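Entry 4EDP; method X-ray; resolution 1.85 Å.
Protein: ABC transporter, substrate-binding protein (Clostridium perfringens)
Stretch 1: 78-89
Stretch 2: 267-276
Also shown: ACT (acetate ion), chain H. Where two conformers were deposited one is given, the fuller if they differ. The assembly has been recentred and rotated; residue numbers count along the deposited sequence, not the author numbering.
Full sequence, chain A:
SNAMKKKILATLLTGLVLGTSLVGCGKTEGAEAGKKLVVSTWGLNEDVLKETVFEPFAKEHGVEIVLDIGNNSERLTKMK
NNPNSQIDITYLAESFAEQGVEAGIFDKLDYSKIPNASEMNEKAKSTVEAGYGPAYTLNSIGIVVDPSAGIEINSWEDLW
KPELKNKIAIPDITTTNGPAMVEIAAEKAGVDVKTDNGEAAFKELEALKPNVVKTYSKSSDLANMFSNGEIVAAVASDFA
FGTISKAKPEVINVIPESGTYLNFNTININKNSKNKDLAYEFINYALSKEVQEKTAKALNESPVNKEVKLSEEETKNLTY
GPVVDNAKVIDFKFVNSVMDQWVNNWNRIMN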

# COMPACT_ATOMS: atom_id res chain seq x y z
N LYS A 78 15.04 -5.81 -13.29
CA LYS A 78 15.22 -6.40 -14.61
C LYS A 78 14.86 -5.42 -15.72
O LYS A 78 15.65 -5.22 -16.65
CB LYS A 78 14.40 -7.69 -14.76
CG LYS A 78 14.76 -8.49 -16.01
CD LYS A 78 14.01 -9.82 -16.15
CE LYS A 78 12.52 -9.61 -16.37
NZ LYS A 78 11.80 -10.88 -16.63
N MET A 79 13.70 -4.78 -15.62
CA MET A 79 13.27 -3.83 -16.66
C MET A 79 14.13 -2.56 -16.71
O MET A 79 14.33 -2.01 -17.78
CB MET A 79 11.76 -3.53 -16.63
CG MET A 79 11.22 -2.80 -15.42
SD MET A 79 9.40 -2.65 -15.45
CE MET A 79 8.88 -4.34 -15.14
N LYS A 80 14.66 -2.10 -15.57
CA LYS A 80 15.54 -0.92 -15.57
C LYS A 80 16.87 -1.20 -16.28
O LYS A 80 17.48 -0.31 -16.87
CB LYS A 80 15.87 -0.45 -14.15
CG LYS A 80 14.74 0.24 -13.42
CD LYS A 80 15.15 0.64 -12.00
CE LYS A 80 16.32 1.61 -11.98
NZ LYS A 80 16.67 1.99 -10.59
N ASN A 81 17.33 -2.44 -16.20
CA ASN A 81 18.61 -2.81 -16.80
C ASN A 81 18.53 -3.50 -18.15
O ASN A 81 19.56 -3.81 -18.75
CB ASN A 81 19.40 -3.69 -15.83
CG ASN A 81 19.86 -2.94 -14.61
OD1 ASN A 81 19.87 -1.70 -14.59
ND2 ASN A 81 20.26 -3.67 -13.58
N ASN A 82 17.32 -3.75 -18.64
CA ASN A 82 17.16 -4.41 -19.92
C ASN A 82 16.86 -3.37 -21.00
O ASN A 82 15.84 -2.73 -20.96
CB ASN A 82 16.02 -5.44 -19.85
CG ASN A 82 15.86 -6.23 -21.15
OD1 ASN A 82 16.59 -6.02 -22.12
ND2 ASN A 82 14.90 -7.14 -21.16
N PRO A 83 17.78 -3.21 -21.96
CA PRO A 83 17.53 -2.22 -23.02
C PRO A 83 16.39 -2.63 -23.97
O PRO A 83 15.75 -1.76 -24.58
CB PRO A 83 18.86 -2.17 -23.78
CG PRO A 83 19.51 -3.49 -23.54
CD PRO A 83 19.04 -3.94 -22.17
N ASN A 84 16.09 -3.92 -24.03
CA ASN A 84 15.07 -4.44 -24.94
C ASN A 84 13.88 -5.13 -24.25
O ASN A 84 13.34 -6.11 -24.74
CB ASN A 84 15.78 -5.40 -25.90
CG ASN A 84 16.85 -4.71 -26.72
OD1 ASN A 84 16.63 -3.63 -27.24
ND2 ASN A 84 18.01 -5.36 -26.87
N SER A 85 13.47 -4.60 -23.11
CA SER A 85 12.34 -5.17 -22.38
C SER A 85 11.09 -5.29 -23.27
O SER A 85 10.79 -4.39 -24.04
CB SER A 85 12.04 -4.29 -21.16
OG SER A 85 10.95 -4.81 -20.43
N GLN A 86 10.38 -6.42 -23.18
CA GLN A 86 9.18 -6.64 -24.00
C GLN A 86 7.88 -6.45 -23.19
O GLN A 86 6.78 -6.76 -23.66
CB GLN A 86 9.19 -8.05 -24.58
CG GLN A 86 10.53 -8.40 -25.21
CD GLN A 86 10.46 -9.60 -26.11
OE1 GLN A 86 9.90 -9.52 -27.21
NE2 GLN A 86 11.10 -10.68 -25.70
N ILE A 87 8.02 -5.95 -21.98
CA ILE A 87 6.88 -5.71 -21.10
C ILE A 87 6.05 -4.51 -21.61
O ILE A 87 6.61 -3.49 -22.02
CB ILE A 87 7.36 -5.48 -19.65
CG1 ILE A 87 8.05 -6.75 -19.12
CG2 ILE A 87 6.20 -5.09 -18.74
CD1 ILE A 87 8.59 -6.60 -17.73
N ASP A 88 4.73 -4.66 -21.60
CA ASP A 88 3.78 -3.61 -22.03
C ASP A 88 3.24 -2.84 -20.81
O ASP A 88 3.19 -1.60 -20.80
CB ASP A 88 2.64 -4.24 -22.81
CG ASP A 88 3.10 -4.83 -24.14
OD1 ASP A 88 3.72 -4.08 -24.94
OD2 ASP A 88 2.81 -6.02 -24.42
N ILE A 89 2.79 -3.57 -19.81
CA ILE A 89 2.30 -2.90 -18.61
C ILE A 89 2.90 -3.53 -17.37
O ILE A 89 3.15 -4.73 -17.33
CB ILE A 89 0.79 -2.85 -18.50
CG1 ILE A 89 0.19 -4.22 -18.37
CG2 ILE A 89 0.16 -2.07 -19.67
CD1 ILE A 89 -1.19 -4.15 -17.82
C ACT H . 10.16 10.51 -17.46
O ACT H . 8.97 10.61 -17.81
OXT ACT H . 10.95 10.15 -18.36
CH3 ACT H . 10.63 10.80 -16.06
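Stretch 2 (267-276) ININKNSKNK

Stretch 2 enters as a β-strand running antiparallel to the end of stretch 1, then turns across the loop that precedes Ile-89. Ile-267, extended at phi/psi -123/126, brings CG2 to 3.9 Å from CD1 of Ile-89. At Asn-268 the side chain points away, and the contact is made by the backbone: its O lies 3.2 Å from CA of Ile-89 in a CA-H...O contact. Ile-269 pairs with Ile-89 as a non-hydrogen-bonded antiparallel bridge, CA to CA 4.6 Å, so both side chains share one face of the sheet and CG1 of Ile-269 lies 4.3 Å from CG2 of Ile-89. The backbone hydrogen bond falls one residue on, from Asn-270 N to Asp-88 O at 2.9 Å, while CB of Asn-270 packs 3.3 Å from Ile-87 O.

A type I turn from Asn-270 to Ser-273, closed by Ser-273 N to Asn-270 O at 3.0 Å, then redirects the chain. Lys-271 points away from stretch 1, whereas Asn-272 points toward it and donates from ND2 to Ser-85 O at 2.9 Å. Asp-88 collects the next contacts: its OD1 accepts from Ser-273 OG at 2.7 Å and from Asn-275 ND2 at 3.1 Å. Between these two residues, Lys-274 N reaches Asp-88 OD1 through a water. Lys-276 begins a helix, its side chain directed away.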

# COMPACT_ATOMS: atom_id res chain seq x y z
N ILE A 267 -0.60 0.74 -11.91
CA ILE A 267 -0.30 0.09 -13.20
C ILE A 267 0.25 1.16 -14.13
O ILE A 267 -0.38 2.21 -14.33
CB ILE A 267 -1.54 -0.52 -13.91
CG1 ILE A 267 -2.34 -1.41 -12.98
CG2 ILE A 267 -1.11 -1.27 -15.19
CD1 ILE A 267 -3.67 -1.88 -13.56
N ASN A 268 1.43 0.89 -14.67
CA ASN A 268 2.11 1.78 -15.61
C ASN A 268 2.28 1.16 -16.99
O ASN A 268 2.29 -0.08 -17.15
CB ASN A 268 3.50 2.11 -15.06
CG ASN A 268 3.46 3.24 -14.09
OD1 ASN A 268 3.47 4.40 -14.50
ND2 ASN A 268 3.45 2.91 -12.79
N ILE A 269 2.40 2.03 -17.99
CA ILE A 269 2.66 1.60 -19.35
C ILE A 269 4.15 1.78 -19.61
O ILE A 269 4.71 2.86 -19.42
CB ILE A 269 1.87 2.41 -20.41
CG1 ILE A 269 0.37 2.21 -20.22
CG2 ILE A 269 2.28 1.97 -21.82
CD1 ILE A 269 -0.51 2.94 -21.27
N ASN A 270 4.82 0.70 -20.01
CA ASN A 270 6.25 0.79 -20.30
C ASN A 270 6.53 1.61 -21.55
O ASN A 270 5.87 1.48 -22.57
CB ASN A 270 6.89 -0.59 -20.39
CG ASN A 270 6.80 -1.33 -19.11
OD1 ASN A 270 5.70 -1.57 -18.60
ND2 ASN A 270 7.96 -1.73 -18.57
N LYS A 271 7.52 2.48 -21.44
CA LYS A 271 7.88 3.38 -22.51
C LYS A 271 8.29 2.64 -23.79
O LYS A 271 8.04 3.12 -24.90
CB LYS A 271 8.98 4.31 -22.01
CG LYS A 271 9.36 5.42 -22.95
CD LYS A 271 10.32 6.41 -22.28
CE LYS A 271 9.66 7.15 -21.13
NZ LYS A 271 10.61 8.10 -20.47
N ASN A 272 8.88 1.45 -23.64
CA ASN A 272 9.33 0.67 -24.79
C ASN A 272 8.21 -0.19 -25.41
O ASN A 272 8.41 -0.86 -26.43
CB ASN A 272 10.53 -0.21 -24.37
CG ASN A 272 11.31 -0.77 -25.56
OD1 ASN A 272 11.50 -0.09 -26.57
ND2 ASN A 272 11.79 -2.01 -25.43
N SER A 273 7.01 -0.16 -24.82
CA SER A 273 5.89 -0.94 -25.34
C SER A 273 5.55 -0.61 -26.79
O SER A 273 5.57 0.55 -27.20
CB SER A 273 4.64 -0.70 -24.51
OG SER A 273 3.54 -1.40 -25.06
N LYS A 274 5.21 -1.66 -27.54
CA LYS A 274 4.81 -1.56 -28.93
C LYS A 274 3.32 -1.90 -29.04
O LYS A 274 2.83 -2.22 -30.12
CB LYS A 274 5.64 -2.52 -29.79
CG LYS A 274 7.15 -2.32 -29.67
CD LYS A 274 7.57 -0.88 -30.02
CE LYS A 274 9.10 -0.71 -30.03
NZ LYS A 274 9.73 -0.93 -28.70
N ASN A 275 2.61 -1.84 -27.92
CA ASN A 275 1.18 -2.15 -27.85
C ASN A 275 0.49 -1.16 -26.90
O ASN A 275 -0.32 -1.55 -26.07
CB ASN A 275 1.00 -3.56 -27.30
CG ASN A 275 1.67 -4.63 -28.15
OD1 ASN A 275 1.31 -4.82 -29.31
ND2 ASN A 275 2.62 -5.36 -27.56
N LYS A 276 0.79 0.12 -27.03
CA LYS A 276 0.23 1.10 -26.08
C LYS A 276 -1.28 1.31 -26.14
O LYS A 276 -1.92 1.51 -25.10
CB LYS A 276 0.99 2.42 -26.19
CG LYS A 276 2.45 2.26 -25.76
CD LYS A 276 3.21 3.56 -25.81
CE LYS A 276 4.63 3.39 -25.34
NZ LYS A 276 5.38 4.68 -25.44
O HOH W 1 8.82 -3.72 -26.10
O HOH W 2 5.99 -4.26 -26.67